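Local coordinates for protein N-alpha-acetyltransferase 35, NatC auxiliary subunit (Saccharomyces cerevisiae, PDB 6YGA) that serves as the auxiliary subunit of the heterotrimeric NatC N-terminal acetyltransferase, which acetylates the N-terminal methionine of the L-A virus Gag protein, at residues B[495-500]-B[525-530]; B[538-543]-B[645-650]; B[361-366]-B[393-398]. All coordinates share one frame; numbering follows the deposited sequence.

The three contacts join helices of the NAA35-like, TPR-related region and show how helix packing changes with depth. Contact 3 is core: all its touching residues are buried, and helices 360-372 and 386-402 meet steeply, mostly through leucine methyls set against aromatic rings. Contacts 1 and 2 are only partly buried and share helix 511-564, which pairs with helix 465-506 in the first and with helix 619-653 in the second; they lie about 24 Å apart, centre to centre. Toward solvent the chemistry becomes mixed. In contact 1 a selenomethionine methyl reaches an imidazole, whereas in contact 2 an isoleucine-tyrosine patch borders a long lysine-glutamate ion pair.

Contact 1: residues B[495-500]-B[525-530]; sequences NAIHSM and DNEMEQ
The long α-helical hairpin formed by helices 465-506 and 511-564, joined by a short turn, is bridged at this level by Met528, which reaches across to Ile497 and His498. Over these short segments the axes stay 10.9 Å apart and run at 130° to one another, a splayed antiparallel pairing in which no hydrogen bond passes between the segments. Met528 and Ile497 fill most of the gap, the former by a bent chain. Met528, present as selenomethionine, leaves its helix with CG anti to the backbone N (chi1 -174°), and further bends about the next two bonds carry its terminal methyl to the other helix. There CE lies 3.3 Å from His498 NE2 and 3.7 Å from CD2 of the same ring, approaching the imidazole obliquely; the selenomethionine runs roughly perpendicular to the histidine side chain. The same methyl is 4.1 Å from Ile497 CG2, a looser apolar contact in which the isoleucine and the selenomethionine lie alongside each other, running opposite ways. One methyl thus serves two neighbouring residues of helix 465-506, one buried and one partly exposed.

Ile497 also packs against Tyr520, Ala523 and Met524, one to two turns earlier on helix 511-564, so the apolar seam continues along the hairpin. Its CD1 comes within 4.4 Å of Glu527 OE1, a marginal approach at the border of the seam. Helix 511-564 has a wider, π-type turn at 525-528, so Met528 stands at the end of a local irregularity. Away from the interface, helix 465-506 has a bond of its own: Ser499 OG donates to Ala496 O at 2.7 Å, with the hydroxyl oxygen tilted 31° out of the carbonyl plane.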
loop_
_atom_site.group_PDB
_atom_site.type_symbol
_atom_site.label_atom_id
_atom_site.label_comp_id
_atom_site.label_asym_id
_atom_site.label_seq_id
_atom_site.Cartn_x
_atom_site.Cartn_y
_atom_site.Cartn_z
ATOM N N ASN B 495 -41.291 -12.933 22.341
ATOM C CA ASN B 495 -42.535 -12.817 23.098
ATOM C C ASN B 495 -43.606 -13.768 22.580
ATOM O O ASN B 495 -44.439 -14.241 23.362
ATOM C CB ASN B 495 -43.043 -11.374 23.066
ATOM C CG ASN B 495 -42.258 -10.459 23.987
ATOM O OD1 ASN B 495 -41.760 -10.888 25.029
ATOM N ND2 ASN B 495 -42.143 -9.190 23.607
ATOM N N ALA B 496 -43.601 -14.062 21.277
ATOM C CA ALA B 496 -44.560 -15.021 20.736
ATOM C C ALA B 496 -44.365 -16.398 21.359
ATOM O O ALA B 496 -45.341 -17.090 21.673
ATOM C CB ALA B 496 -44.432 -15.092 19.215
ATOM N N ILE B 497 -43.110 -16.809 21.548
ATOM C CA ILE B 497 -42.833 -18.064 22.238
ATOM C C ILE B 497 -43.251 -17.973 23.701
ATOM O O ILE B 497 -43.801 -18.926 24.264
ATOM C CB ILE B 497 -41.345 -18.435 22.092
ATOM C CG1 ILE B 497 -41.001 -18.707 20.624
ATOM C CG2 ILE B 497 -41.006 -19.641 22.955
ATOM C CD1 ILE B 497 -39.528 -19.005 20.380
ATOM N N HIS B 498 -43.008 -16.823 24.338
ATOM C CA HIS B 498 -43.414 -16.651 25.731
ATOM C C HIS B 498 -44.930 -16.703 25.878
ATOM O O HIS B 498 -45.446 -17.246 26.861
ATOM C CB HIS B 498 -42.876 -15.331 26.285
ATOM C CG HIS B 498 -41.433 -15.381 26.683
ATOM N ND1 HIS B 498 -40.614 -14.274 26.649
ATOM C CD2 HIS B 498 -40.667 -16.402 27.135
ATOM C CE1 HIS B 498 -39.402 -14.611 27.054
ATOM N NE2 HIS B 498 -39.408 -15.898 27.354
ATOM N N SER B 499 -45.659 -16.133 24.915
ATOM C CA SER B 499 -47.116 -16.129 24.996
ATOM C C SER B 499 -47.687 -17.541 24.916
ATOM O O SER B 499 -48.738 -17.817 25.506
ATOM C CB SER B 499 -47.701 -15.254 23.888
ATOM O OG SER B 499 -47.482 -15.833 22.614
HETATM N N MSE B 500 -47.015 -18.440 24.202
HETATM C CA MSE B 500 -47.447 -19.832 24.127
HETATM C C MSE B 500 -47.391 -20.484 25.501
HETATM O O MSE B 500 -48.284 -21.242 25.876
HETATM C CB MSE B 500 -46.587 -20.622 23.139
HETATM C CG MSE B 500 -46.929 -20.393 21.674
HETATM SE SE MSE B 500 -45.844 -21.489 20.474
HETATM C CE MSE B 500 -46.727 -21.057 18.787
ATOM N N ASP B 525 -36.773 -25.641 21.457
ATOM C CA ASP B 525 -35.658 -26.512 21.109
ATOM C C ASP B 525 -34.914 -26.045 19.862
ATOM O O ASP B 525 -33.718 -26.324 19.723
ATOM C CB ASP B 525 -36.151 -27.947 20.909
ATOM C CG ASP B 525 -36.608 -28.596 22.203
ATOM O OD1 ASP B 525 -36.187 -28.139 23.285
ATOM O OD2 ASP B 525 -37.385 -29.572 22.133
ATOM N N ASN B 526 -35.587 -25.339 18.952
ATOM C CA ASN B 526 -35.014 -25.013 17.653
ATOM C C ASN B 526 -34.829 -23.525 17.390
ATOM O O ASN B 526 -34.062 -23.174 16.487
ATOM C CB ASN B 526 -35.881 -25.599 16.526
ATOM C CG ASN B 526 -35.821 -27.116 16.465
ATOM O OD1 ASN B 526 -36.337 -27.809 17.345
ATOM N ND2 ASN B 526 -35.202 -27.639 15.414
ATOM N N GLU B 527 -35.494 -22.643 18.139
ATOM C CA GLU B 527 -35.491 -21.227 17.782
ATOM C C GLU B 527 -35.090 -20.300 18.926
ATOM O O GLU B 527 -34.441 -19.274 18.692
ATOM C CB GLU B 527 -36.870 -20.821 17.258
ATOM C CG GLU B 527 -37.223 -21.440 15.918
ATOM C CD GLU B 527 -38.595 -21.029 15.431
ATOM O OE1 GLU B 527 -39.365 -20.459 16.234
ATOM O OE2 GLU B 527 -38.904 -21.274 14.247
HETATM N N MSE B 528 -35.468 -20.640 20.155
HETATM C CA MSE B 528 -35.299 -19.725 21.284
HETATM C C MSE B 528 -33.842 -19.368 21.573
HETATM O O MSE B 528 -33.514 -18.197 21.760
HETATM C CB MSE B 528 -35.931 -20.314 22.546
HETATM C CG MSE B 528 -35.926 -19.360 23.732
HETATM SE SE MSE B 528 -36.820 -17.659 23.367
HETATM C CE MSE B 528 -38.043 -17.653 24.886
ATOM N N GLU B 529 -32.973 -20.380 21.611
ATOM C CA GLU B 529 -31.575 -20.137 21.949
ATOM C C GLU B 529 -30.921 -19.187 20.951
ATOM O O GLU B 529 -30.154 -18.297 21.341
ATOM C CB GLU B 529 -30.819 -21.464 22.016
ATOM C CG GLU B 529 -29.357 -21.337 22.408
ATOM C CD GLU B 529 -28.673 -22.685 22.534
ATOM O OE1 GLU B 529 -29.373 -23.720 22.470
ATOM O OE2 GLU B 529 -27.435 -22.711 22.695
ATOM N N GLN B 530 -31.225 -19.347 19.659
ATOM C CA GLN B 530 -30.653 -18.460 18.651
ATOM C C GLN B 530 -31.246 -17.057 18.740
ATOM O O GLN B 530 -30.539 -16.064 18.528
ATOM C CB GLN B 530 -30.863 -19.044 17.254
ATOM C CG GLN B 530 -30.254 -18.207 16.146
ATOM C CD GLN B 530 -28.753 -18.060 16.296
ATOM O OE1 GLN B 530 -28.012 -19.038 16.208
ATOM N NE2 GLN B 530 -28.298 -16.837 16.533
#

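Contact 2: residues B[538-543]-B[645-650]. With EDO (1,2-ethanediol), chain C.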
loop_
_atom_site.group_PDB
_atom_site.type_symbol
_atom_site.label_atom_id
_atom_site.label_comp_id
_atom_site.label_asym_id
_atom_site.label_seq_id
_atom_site.Cartn_x
_atom_site.Cartn_y
_atom_site.Cartn_z
ATOM N N LEU B 538 -27.339 -8.070 18.794
ATOM C CA LEU B 538 -27.832 -6.762 18.371
ATOM C C LEU B 538 -27.711 -5.736 19.487
ATOM O O LEU B 538 -27.569 -4.537 19.221
ATOM C CB LEU B 538 -29.284 -6.866 17.904
ATOM C CG LEU B 538 -29.521 -7.706 16.648
ATOM C CD1 LEU B 538 -31.005 -7.858 16.365
ATOM C CD2 LEU B 538 -28.806 -7.086 15.458
ATOM N N ASN B 539 -27.764 -6.186 20.741
ATOM C CA ASN B 539 -27.552 -5.274 21.857
ATOM C C ASN B 539 -26.147 -4.687 21.823
ATOM O O ASN B 539 -25.954 -3.501 22.114
ATOM C CB ASN B 539 -27.799 -6.003 23.174
ATOM C CG ASN B 539 -28.643 -5.201 24.125
ATOM O OD1 ASN B 539 -29.873 -5.240 24.063
ATOM N ND2 ASN B 539 -27.992 -4.459 25.012
ATOM N N TYR B 540 -25.153 -5.502 21.463
ATOM C CA TYR B 540 -23.786 -5.004 21.358
ATOM C C TYR B 540 -23.627 -4.062 20.169
ATOM O O TYR B 540 -22.970 -3.020 20.283
ATOM C CB TYR B 540 -22.809 -6.175 21.251
ATOM C CG TYR B 540 -21.466 -5.797 20.665
ATOM C CD1 TYR B 540 -20.586 -4.985 21.366
ATOM C CD2 TYR B 540 -21.077 -6.259 19.413
ATOM C CE1 TYR B 540 -19.356 -4.635 20.835
ATOM C CE2 TYR B 540 -19.847 -5.918 18.873
ATOM C CZ TYR B 540 -18.990 -5.104 19.590
ATOM O OH TYR B 540 -17.763 -4.753 19.068
ATOM N N LEU B 541 -24.217 -4.410 19.023
ATOM C CA LEU B 541 -24.120 -3.547 17.849
ATOM C C LEU B 541 -24.767 -2.193 18.107
ATOM O O LEU B 541 -24.267 -1.160 17.648
ATOM C CB LEU B 541 -24.765 -4.224 16.641
ATOM C CG LEU B 541 -24.067 -5.471 16.094
ATOM C CD1 LEU B 541 -24.851 -6.045 14.927
ATOM C CD2 LEU B 541 -22.639 -5.150 15.678
ATOM N N LEU B 542 -25.883 -2.178 18.839
ATOM C CA LEU B 542 -26.534 -0.914 19.161
ATOM C C LEU B 542 -25.658 -0.061 20.067
ATOM O O LEU B 542 -25.572 1.159 19.890
ATOM C CB LEU B 542 -27.895 -1.172 19.806
ATOM C CG LEU B 542 -29.021 -1.523 18.835
ATOM C CD1 LEU B 542 -30.232 -2.067 19.577
ATOM C CD2 LEU B 542 -29.399 -0.296 18.022
ATOM N N LYS B 543 -24.991 -0.687 21.041
ATOM C CA LYS B 543 -24.088 0.059 21.913
ATOM C C LYS B 543 -22.880 0.580 21.143
ATOM O O LYS B 543 -22.422 1.703 21.385
ATOM C CB LYS B 543 -23.636 -0.811 23.084
ATOM C CG LYS B 543 -24.408 -0.563 24.364
ATOM C CD LYS B 543 -23.571 -0.879 25.592
ATOM C CE LYS B 543 -24.244 -0.354 26.848
ATOM N NZ LYS B 543 -24.463 1.119 26.780
ATOM N N ASP B 645 -16.962 1.252 28.750
ATOM C CA ASP B 645 -16.688 0.424 29.919
ATOM C C ASP B 645 -17.601 -0.796 29.959
ATOM O O ASP B 645 -17.143 -1.914 30.218
ATOM C CB ASP B 645 -16.833 1.250 31.197
ATOM C CG ASP B 645 -15.623 2.117 31.470
ATOM O OD1 ASP B 645 -14.642 2.007 30.709
ATOM O OD2 ASP B 645 -15.651 2.901 32.440
ATOM N N GLU B 646 -18.900 -0.598 29.699
ATOM C CA GLU B 646 -19.839 -1.717 29.681
ATOM C C GLU B 646 -19.448 -2.749 28.630
ATOM O O GLU B 646 -19.522 -3.958 28.877
ATOM C CB GLU B 646 -21.262 -1.211 29.424
ATOM C CG GLU B 646 -21.834 -0.318 30.518
ATOM C CD GLU B 646 -23.269 0.098 30.245
ATOM O OE1 GLU B 646 -24.113 -0.792 30.007
ATOM O OE2 GLU B 646 -23.551 1.314 30.260
ATOM N N ILE B 647 -19.029 -2.289 27.449
ATOM C CA ILE B 647 -18.591 -3.214 26.410
ATOM C C ILE B 647 -17.346 -3.967 26.859
ATOM O O ILE B 647 -17.214 -5.175 26.621
ATOM C CB ILE B 647 -18.361 -2.459 25.087
ATOM C CG1 ILE B 647 -19.683 -1.887 24.570
ATOM C CG2 ILE B 647 -17.724 -3.373 24.042
ATOM C CD1 ILE B 647 -19.579 -1.223 23.208
HETATM N N MSE B 648 -16.426 -3.282 27.534
HETATM C CA MSE B 648 -15.194 -3.918 27.985
HETATM C C MSE B 648 -15.484 -4.979 29.049
HETATM O O MSE B 648 -14.883 -6.052 29.030
HETATM C CB MSE B 648 -14.202 -2.869 28.506
HETATM C CG MSE B 648 -13.688 -1.922 27.417
HETATM SE SE MSE B 648 -12.333 -0.632 28.004
HETATM C CE MSE B 648 -10.820 -1.844 28.226
ATOM N N GLN B 649 -16.419 -4.690 29.959
ATOM C CA GLN B 649 -16.848 -5.707 30.918
ATOM C C GLN B 649 -17.433 -6.919 30.202
ATOM O O GLN B 649 -17.136 -8.067 30.552
ATOM C CB GLN B 649 -17.871 -5.125 31.896
ATOM C CG GLN B 649 -17.459 -3.827 32.573
ATOM C CD GLN B 649 -16.221 -3.964 33.435
ATOM O OE1 GLN B 649 -15.830 -5.067 33.818
ATOM N NE2 GLN B 649 -15.599 -2.834 33.749
ATOM N N GLY B 650 -18.274 -6.677 29.192
ATOM C CA GLY B 650 -18.863 -7.782 28.457
ATOM C C GLY B 650 -17.824 -8.624 27.745
ATOM O O GLY B 650 -17.923 -9.853 27.710
HETATM C C1 EDO C . -12.899 5.409 33.140
HETATM O O1 EDO C . -13.195 4.024 32.928
HETATM C C2 EDO C . -11.610 5.538 33.944
HETATM O O2 EDO C . -10.506 5.035 33.183
#
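Ile647 and Glu646 of one helix receive Tyr540 and Lys543 of the other, the isoleucine on the buried side and the glutamate on the exposed one. Ile647 CG2 sits 3.8 Å from Tyr540 CE1, meeting the phenol ring at its edge and near its plane. The isoleucine's other branch runs alongside the lysine stem, the two pointing contrary ways: CD1 is 4.1 Å from Lys543 CB, and CG1 is equally far from Lys543 CD. Beyond this apolar stem the end of Lys543 passes crosswise over the Glu646 side chain. Its CE lies 3.2 Å from Glu646 OE1, while the bend at the last torsion (chi4 -59°) leaves NZ 3.6 Å from Glu646 OE2, a long salt bridge. At this length the attraction is probably modest, with no hydrogen bond across the segments; NZ also makes a weak hydrogen bond to Ser643 OG.

These residues pack helix 511-564 against helix 619-653 in an antiparallel bundle, with the local axes 11.0 Å apart at 147°. Helix 668-701 adds a further layer: Tyr675 touches Ile647, and its OH is hydrogen-bonded to Tyr540 OH, which tethers the far end of the ring whose edge the isoleucine meets. Farther out, Asp645 OD1 forms a salt bridge with Lys679, and Asp645 OD2 accepts a 2.7 Å hydrogen bond from O1 of a 1,2-ethanediol, probably a crystallisation additive, that Lys679 and Lys683 also bind.

Contact 3: residues B[361-366]-B[393-398]. With EDO (1,2-ethanediol), chain D.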
loop_
_atom_site.group_PDB
_atom_site.type_symbol
_atom_site.label_atom_id
_atom_site.label_comp_id
_atom_site.label_asym_id
_atom_site.label_seq_id
_atom_site.Cartn_x
_atom_site.Cartn_y
_atom_site.Cartn_z
ATOM N N THR B 361 -21.205 -21.228 0.795
ATOM C CA THR B 361 -22.588 -20.835 1.046
ATOM C C THR B 361 -22.997 -21.130 2.486
ATOM O O THR B 361 -23.713 -20.336 3.105
ATOM C CB THR B 361 -23.528 -21.529 0.057
ATOM O OG1 THR B 361 -23.466 -22.950 0.239
ATOM C CG2 THR B 361 -23.137 -21.185 -1.374
ATOM N N GLN B 362 -22.548 -22.261 3.040
ATOM C CA GLN B 362 -22.818 -22.544 4.447
ATOM C C GLN B 362 -22.236 -21.460 5.344
ATOM O O GLN B 362 -22.878 -21.027 6.308
ATOM C CB GLN B 362 -22.250 -23.909 4.832
ATOM C CG GLN B 362 -22.995 -25.091 4.247
ATOM C CD GLN B 362 -22.343 -26.409 4.608
ATOM O OE1 GLN B 362 -21.260 -26.439 5.194
ATOM N NE2 GLN B 362 -23.001 -27.508 4.261
ATOM N N PHE B 363 -21.019 -21.010 5.035
ATOM C CA PHE B 363 -20.383 -19.954 5.814
ATOM C C PHE B 363 -21.166 -18.649 5.718
ATOM O O PHE B 363 -21.324 -17.935 6.716
ATOM C CB PHE B 363 -18.946 -19.769 5.326
ATOM C CG PHE B 363 -18.137 -18.808 6.138
ATOM C CD1 PHE B 363 -17.798 -19.099 7.449
ATOM C CD2 PHE B 363 -17.682 -17.626 5.579
ATOM C CE1 PHE B 363 -17.039 -18.218 8.194
ATOM C CE2 PHE B 363 -16.919 -16.744 6.315
ATOM C CZ PHE B 363 -16.597 -17.040 7.625
ATOM N N TYR B 364 -21.670 -18.327 4.525
ATOM C CA TYR B 364 -22.459 -17.112 4.352
ATOM C C TYR B 364 -23.781 -17.202 5.103
ATOM O O TYR B 364 -24.186 -16.251 5.782
ATOM C CB TYR B 364 -22.702 -16.852 2.866
ATOM C CG TYR B 364 -23.816 -15.866 2.587
ATOM C CD1 TYR B 364 -23.591 -14.498 2.650
ATOM C CD2 TYR B 364 -25.092 -16.307 2.251
ATOM C CE1 TYR B 364 -24.605 -13.597 2.395
ATOM C CE2 TYR B 364 -26.113 -15.411 1.994
ATOM C CZ TYR B 364 -25.864 -14.057 2.067
ATOM O OH TYR B 364 -26.875 -13.158 1.810
ATOM N N LEU B 365 -24.471 -18.339 4.990
ATOM C CA LEU B 365 -25.757 -18.490 5.664
ATOM C C LEU B 365 -25.608 -18.447 7.180
ATOM O O LEU B 365 -26.553 -18.074 7.884
ATOM C CB LEU B 365 -26.427 -19.789 5.222
ATOM C CG LEU B 365 -26.852 -19.843 3.754
ATOM C CD1 LEU B 365 -27.400 -21.217 3.423
ATOM C CD2 LEU B 365 -27.886 -18.767 3.453
ATOM N N LEU B 366 -24.434 -18.818 7.701
ATOM C CA LEU B 366 -24.196 -18.693 9.136
ATOM C C LEU B 366 -24.194 -17.233 9.567
ATOM O O LEU B 366 -24.709 -16.896 10.639
ATOM C CB LEU B 366 -22.878 -19.365 9.515
ATOM C CG LEU B 366 -22.948 -20.837 9.919
ATOM C CD1 LEU B 366 -21.548 -21.403 10.069
ATOM C CD2 LEU B 366 -23.732 -20.996 11.215
ATOM N N ASN B 393 -19.411 -15.119 -2.279
ATOM C CA ASN B 393 -18.152 -14.615 -2.814
ATOM C C ASN B 393 -17.880 -13.196 -2.330
ATOM O O ASN B 393 -16.734 -12.848 -2.022
ATOM C CB ASN B 393 -18.172 -14.675 -4.342
ATOM C CG ASN B 393 -18.198 -16.099 -4.868
ATOM O OD1 ASN B 393 -17.682 -17.016 -4.230
ATOM N ND2 ASN B 393 -18.797 -16.290 -6.040
HETATM N N MSE B 394 -18.919 -12.369 -2.242
HETATM C CA MSE B 394 -18.778 -10.998 -1.767
HETATM C C MSE B 394 -18.268 -10.980 -0.330
HETATM O O MSE B 394 -17.432 -10.154 0.041
HETATM C CB MSE B 394 -20.115 -10.261 -1.862
HETATM C CG MSE B 394 -19.993 -8.749 -1.919
HETATM SE SE MSE B 394 -19.097 -8.165 -3.545
HETATM C CE MSE B 394 -17.761 -7.006 -2.731
ATOM N N LEU B 395 -18.786 -11.908 0.478
ATOM C CA LEU B 395 -18.391 -11.970 1.879
ATOM C C LEU B 395 -16.947 -12.430 2.022
ATOM O O LEU B 395 -16.206 -11.914 2.867
ATOM C CB LEU B 395 -19.336 -12.894 2.647
ATOM C CG LEU B 395 -19.049 -13.111 4.132
ATOM C CD1 LEU B 395 -19.121 -11.796 4.900
ATOM C CD2 LEU B 395 -20.021 -14.130 4.710
ATOM N N LEU B 396 -16.524 -13.394 1.200
ATOM C CA LEU B 396 -15.139 -13.845 1.252
ATOM C C LEU B 396 -14.177 -12.729 0.860
ATOM O O LEU B 396 -13.105 -12.586 1.459
ATOM C CB LEU B 396 -14.947 -15.063 0.353
ATOM C CG LEU B 396 -15.662 -16.344 0.788
ATOM C CD1 LEU B 396 -15.168 -17.520 -0.036
ATOM C CD2 LEU B 396 -15.464 -16.605 2.275
ATOM N N GLU B 397 -14.540 -11.925 -0.145
ATOM C CA GLU B 397 -13.707 -10.778 -0.500
ATOM C C GLU B 397 -13.641 -9.767 0.636
ATOM O O GLU B 397 -12.614 -9.105 0.817
ATOM C CB GLU B 397 -14.225 -10.113 -1.776
ATOM C CG GLU B 397 -13.990 -10.931 -3.037
ATOM C CD GLU B 397 -14.612 -10.306 -4.269
ATOM O OE1 GLU B 397 -15.155 -9.187 -4.165
ATOM O OE2 GLU B 397 -14.558 -10.939 -5.343
ATOM N N TRP B 398 -14.719 -9.640 1.412
ATOM C CA TRP B 398 -14.693 -8.753 2.570
ATOM C C TRP B 398 -13.666 -9.221 3.594
ATOM O O TRP B 398 -12.933 -8.405 4.166
ATOM C CB TRP B 398 -16.088 -8.662 3.195
ATOM C CG TRP B 398 -16.141 -7.803 4.421
ATOM C CD1 TRP B 398 -16.423 -6.468 4.478
ATOM C CD2 TRP B 398 -15.892 -8.218 5.770
ATOM N NE1 TRP B 398 -16.370 -6.027 5.778
ATOM C CE2 TRP B 398 -16.046 -7.081 6.590
ATOM C CE3 TRP B 398 -15.559 -9.439 6.363
ATOM C CZ2 TRP B 398 -15.875 -7.131 7.975
ATOM C CZ3 TRP B 398 -15.389 -9.486 7.738
ATOM C CH2 TRP B 398 -15.547 -8.340 8.527
HETATM C C1 EDO D . -26.189 -21.675 8.298
HETATM O O1 EDO D . -25.229 -22.710 8.053
HETATM C C2 EDO D . -27.528 -22.265 8.724
HETATM O O2 EDO D . -28.535 -21.254 8.601
#
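Leu395 projects from helix 386-402 toward Phe363 and Tyr364 of helix 360-372, and its course from CB outward explains most of the contact. From CB the chain sets CG anti to the backbone N (chi1 178°), and the next torsion, 61° to CD1, leaves CD2 as the branch that continues outward from the helix. CD2 is accordingly the tip that reaches the neighbouring helix. It rests 3.9 Å from the backbone atom Tyr364 CA, close against the helix itself, and 4.1 Å from Tyr364 CD1, where it stands at the edge of the phenol ring and near its plane. On the Phe363 side the same methyl is 4.3 Å from Phe363 CD2, reaching that ring obliquely. A single methyl is thereby set between two consecutive aromatic residues.

Leu396, next in sequence, completes the grip on Phe363 alone: its CD2 is 4.1 Å from Phe363 CD2, again at an oblique approach. The four touching residues are buried and no hydrogen bond links the segments, so dispersion and the exclusion of water hold the pair together.

The rings are positioned by further aromatic groups. Tyr364 meets Trp438 edge-to-face, and Trp438, on helix 433-456, also touches Leu395; Phe363 is met by Phe347, Tyr399 and, edge-to-face, by His367. The local axes approach to 9.8 Å and cross at 79°, nearly perpendicular, and Tyr364 continues onto Ile388, Ser391 and Ser392 of helix 386-402. The result is steeply crossed helix-helix packing, a leucine of one helix fitted between consecutive aromatic residues of the other, in the largely helical, TPR-related region of this NatC subunit.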